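Local coordinates for protein SAR-endolysin (Enterobacteria phage P1, PDB 1XJU) that cleaves beta-1,4 linkages of host peptidoglycan once released from the membrane into the periplasm, contributing with pinholin and spanins to lysis of the infected cell, at residues A85-C90 with I141-E146. Sequence-based numbering, arbitrary orientation.
Sequences AFNMGC and IRREKE
N87, near the C-terminal end of helix 75-88, lays its amide over one face of the R142 guanidinium, while its OD1 meets the edge of that of R143, both arginines on helix 137-151. Its CG lies anti to the backbone N (chi1 -163°), which swings the amide toward the arginines. The R143 NH1 to N87 OD1 hydrogen bond is 2.9 Å long, with an N-H...O angle of 157°; it lies in the carbonyl plane on a lone pair and close to the guanidinium plane. R142 meets the same amide differently: the two flat groups stack almost parallel, 4° apart, with N87 OD1 over the centre of the guanidinium. E146, one turn on, steers both arginines. R143 grips the E146 carboxylate side-on, NE to OE2 at 2.7 Å and NH1 to OE1 at 3.0 Å, both nearly straight. R142 NE reaches E146 OE1 at 2.8 Å from above the carboxylate plane, a more bent bond. S83, also on helix 75-88, hydrogen-bonds E146 OE1 and R142 NH2 through OG. R143 NH1 thus has two acceptors that help fix the rotation of its guanidinium, and the buried carboxylate is probably kept ionised by the two cations. Partly exposed M88 forms the looser flank: bent at chi2 and chi3, it brings SD obliquely within 3.3 Å of R143 NH2, close but not hydrogen-bonded; that nitrogen bonds the F128 carbonyl. N87 docks helix 75-88 on this salt-bridge network of the glycosyl hydrolase 24 lysozyme domain, and its ND2 bonds the carbonyls of Y21 and active-site C23, locked to C16 in this inactive form.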
ATOM      1  N   ALA A  85      -1.022  -0.043   1.948  1.00  6.80           N
ATOM      2  CA  ALA A  85      -0.996   1.299   2.512  1.00  6.93           C
ATOM      3  C   ALA A  85       0.397   1.611   3.086  1.00  7.47           C
ATOM      4  O   ALA A  85       0.865   2.739   2.990  1.00  7.98           O
ATOM      5  CB  ALA A  85      -2.066   1.465   3.553  1.00  8.02           C
ATOM      6  N   PHE A  86       1.046   0.644   3.695  1.00  7.37           N
ATOM      7  CA  PHE A  86       2.394   0.828   4.229  1.00  7.71           C
ATOM      8  C   PHE A  86       3.337   1.190   3.097  1.00  7.29           C
ATOM      9  O   PHE A  86       4.184   2.082   3.216  1.00  7.82           O
ATOM     10  CB  PHE A  86       2.846  -0.438   4.930  1.00  8.11           C
ATOM     11  CG  PHE A  86       4.238  -0.384   5.466  1.00  8.06           C
ATOM     12  CD1 PHE A  86       5.301  -0.805   4.721  1.00  7.95           C
ATOM     13  CD2 PHE A  86       4.473   0.083   6.765  1.00  8.85           C
ATOM     14  CE1 PHE A  86       6.597  -0.762   5.211  1.00  8.34           C
ATOM     15  CE2 PHE A  86       5.770   0.093   7.282  1.00  9.42           C
ATOM     16  CZ  PHE A  86       6.832  -0.330   6.476  1.00  8.57           C
ATOM     17  N   ASN A  87       3.233   0.475   1.988  1.00  7.21           N
ATOM     18  CA  ASN A  87       4.183   0.597   0.881  1.00  8.10           C
ATOM     19  C   ASN A  87       3.899   1.819   0.035  1.00  8.06           C
ATOM     20  O   ASN A  87       4.845   2.437  -0.468  1.00  9.92           O
ATOM     21  CB  ASN A  87       4.070  -0.697   0.061  1.00  8.51           C
ATOM     22  CG  ASN A  87       5.175  -0.998  -0.879  1.00 11.14           C
ATOM     23  OD1 ASN A  87       4.887  -1.676  -1.911  1.00 10.19           O
ATOM     24  ND2 ASN A  87       6.466  -0.715  -0.488  1.00 12.63           N
ATOM     25  N   MET A  88       2.616   2.170  -0.156  1.00  8.34           N
ATOM     26  CA  MET A  88       2.202   3.185  -1.125  1.00  9.10           C
ATOM     27  C   MET A  88       1.666   4.457  -0.506  1.00  9.63           C
ATOM     28  O   MET A  88       1.665   5.491  -1.186  1.00 10.53           O
ATOM     29  CB  MET A  88       1.129   2.619  -2.051  1.00 10.09           C
ATOM     30  CG  MET A  88       1.565   1.342  -2.774  1.00 10.52           C
ATOM     31  SD  MET A  88       3.117   1.485  -3.681  1.00 11.32           S
ATOM     32  CE  MET A  88       2.488   2.283  -5.178  1.00 13.17           C
ATOM     33  N   GLY A  89       1.267   4.431   0.749  1.00  8.93           N
ATOM     34  CA  GLY A  89       0.677   5.579   1.409  1.00  9.95           C
ATOM     35  C   GLY A  89      -0.817   5.627   1.230  1.00  9.09           C
ATOM     36  O   GLY A  89      -1.387   5.173   0.215  1.00 10.27           O
ATOM     37  N   CYS A  90      -1.468   6.205   2.222  1.00  9.62           N
ATOM     38  CA  CYS A  90      -2.947   6.252   2.226  1.00 10.01           C
ATOM     39  C   CYS A  90      -3.501   7.089   1.084  1.00 10.59           C
ATOM     40  O   CYS A  90      -4.437   6.663   0.380  1.00 10.75           O
ATOM     41  CB  CYS A  90      -3.461   6.770   3.551  1.00 10.47           C
ATOM     42  SG  CYS A  90      -5.172   6.304   3.909  1.00 11.37           S
ATOM     43  N   ILE A 141       4.605  -7.227  -8.744  1.00 12.44           N
ATOM     44  CA  ILE A 141       4.728  -8.470  -8.058  1.00 12.01           C
ATOM     45  C   ILE A 141       4.142  -8.392  -6.643  1.00 11.80           C
ATOM     46  O   ILE A 141       3.390  -9.285  -6.185  1.00 12.06           O
ATOM     47  CB  ILE A 141       6.209  -8.874  -7.982  1.00 14.37           C
ATOM     48  CG1 ILE A 141       6.730  -9.300  -9.335  1.00 16.00           C
ATOM     49  CG2 ILE A 141       6.353 -10.032  -7.040  1.00 15.12           C
ATOM     50  CD1 ILE A 141       8.253  -9.507  -9.310  1.00 17.47           C
ATOM     51  N   ARG A 142       4.504  -7.344  -5.927  1.00 10.64           N
ATOM     52  CA  ARG A 142       4.019  -7.067  -4.585  1.00 10.92           C
ATOM     53  C   ARG A 142       2.510  -7.016  -4.582  1.00 10.36           C
ATOM     54  O   ARG A 142       1.908  -7.628  -3.691  1.00 10.24           O
ATOM     55  CB  ARG A 142       4.664  -5.772  -4.112  1.00 10.46           C
ATOM     56  CG  ARG A 142       4.215  -5.276  -2.783  1.00 10.66           C
ATOM     57  CD  ARG A 142       4.412  -6.249  -1.658  1.00 10.44           C
ATOM     58  NE  ARG A 142       4.095  -5.591  -0.346  1.00 10.47           N
ATOM     59  CZ  ARG A 142       4.934  -4.906   0.432  1.00  9.79           C
ATOM     60  NH1 ARG A 142       6.246  -4.927   0.158  1.00 10.12           N
ATOM     61  NH2 ARG A 142       4.530  -4.326   1.554  1.00  9.89           N
ATOM     62  N   ARG A 143       1.932  -6.230  -5.456  1.00  9.98           N
ATOM     63  CA  ARG A 143       0.461  -6.104  -5.503  1.00  9.90           C
ATOM     64  C   ARG A 143      -0.209  -7.442  -5.758  1.00 10.35           C
ATOM     65  O   ARG A 143      -1.271  -7.733  -5.189  1.00  9.82           O
ATOM     66  CB  ARG A 143       0.035  -5.110  -6.542  1.00 10.09           C
ATOM     67  CG  ARG A 143       0.427  -3.649  -6.267  1.00  9.67           C
ATOM     68  CD  ARG A 143      -0.177  -3.000  -5.066  1.00  9.30           C
ATOM     69  NE  ARG A 143       0.573  -3.183  -3.851  1.00  9.54           N
ATOM     70  CZ  ARG A 143       1.648  -2.459  -3.536  1.00 10.09           C
ATOM     71  NH1 ARG A 143       2.223  -2.621  -2.377  1.00  9.37           N
ATOM     72  NH2 ARG A 143       2.144  -1.594  -4.416  1.00 10.60           N
ATOM     73  N   GLU A 144       0.374  -8.264  -6.617  1.00 10.22           N
ATOM     74  CA  GLU A 144      -0.233  -9.581  -6.916  1.00 11.06           C
ATOM     75  C   GLU A 144      -0.145 -10.496  -5.739  1.00 10.85           C
ATOM     76  O   GLU A 144      -1.102 -11.236  -5.425  1.00 11.29           O
ATOM     77  CB  GLU A 144       0.389 -10.170  -8.184  1.00 11.54           C
ATOM     78  CG  GLU A 144       0.087  -9.324  -9.414  1.00 13.49           C
ATOM     79  CD  GLU A 144       0.841  -9.713 -10.670  1.00 15.57           C
ATOM     80  OE1 GLU A 144       1.745 -10.558 -10.557  1.00 18.43           O
ATOM     81  OE2 GLU A 144       0.543  -9.124 -11.757  1.00 17.81           O
ATOM     82  N   LYS A 145       0.937 -10.478  -5.004  1.00 10.80           N
ATOM     83  CA  LYS A 145       1.035 -11.269  -3.814  1.00 11.47           C
ATOM     84  C   LYS A 145       0.052 -10.789  -2.721  1.00 10.31           C
ATOM     85  O   LYS A 145      -0.621 -11.599  -2.059  1.00 10.36           O
ATOM     86  CB  LYS A 145       2.454 -11.255  -3.244  1.00 11.89           C
ATOM     87  CG  LYS A 145       3.442 -11.986  -4.087  1.00 12.46           C
ATOM     88  CD  LYS A 145       4.825 -11.929  -3.564  1.00 15.92           C
ATOM     89  CE  LYS A 145       5.756 -12.667  -4.520  1.00 20.28           C
ATOM     90  NZ  LYS A 145       5.519 -14.128  -4.660  1.00 26.00           N
ATOM     91  N   GLU A 146      -0.087  -9.493  -2.547  1.00  8.93           N
ATOM     92  CA  GLU A 146      -1.110  -8.983  -1.658  1.00  8.75           C
ATOM     93  C   GLU A 146      -2.496  -9.413  -2.101  1.00  8.84           C
ATOM     94  O   GLU A 146      -3.325  -9.790  -1.236  1.00  9.42           O
ATOM     95  CB  GLU A 146      -1.033  -7.439  -1.575  1.00  8.60           C
ATOM     96  CG  GLU A 146       0.193  -6.885  -0.883  1.00  9.01           C
ATOM     97  CD  GLU A 146       0.366  -5.422  -1.142  1.00  8.73           C
ATOM     98  OE1 GLU A 146       1.362  -4.847  -0.547  1.00  8.85           O
ATOM     99  OE2 GLU A 146      -0.345  -4.872  -1.980  1.00  9.01           O
TER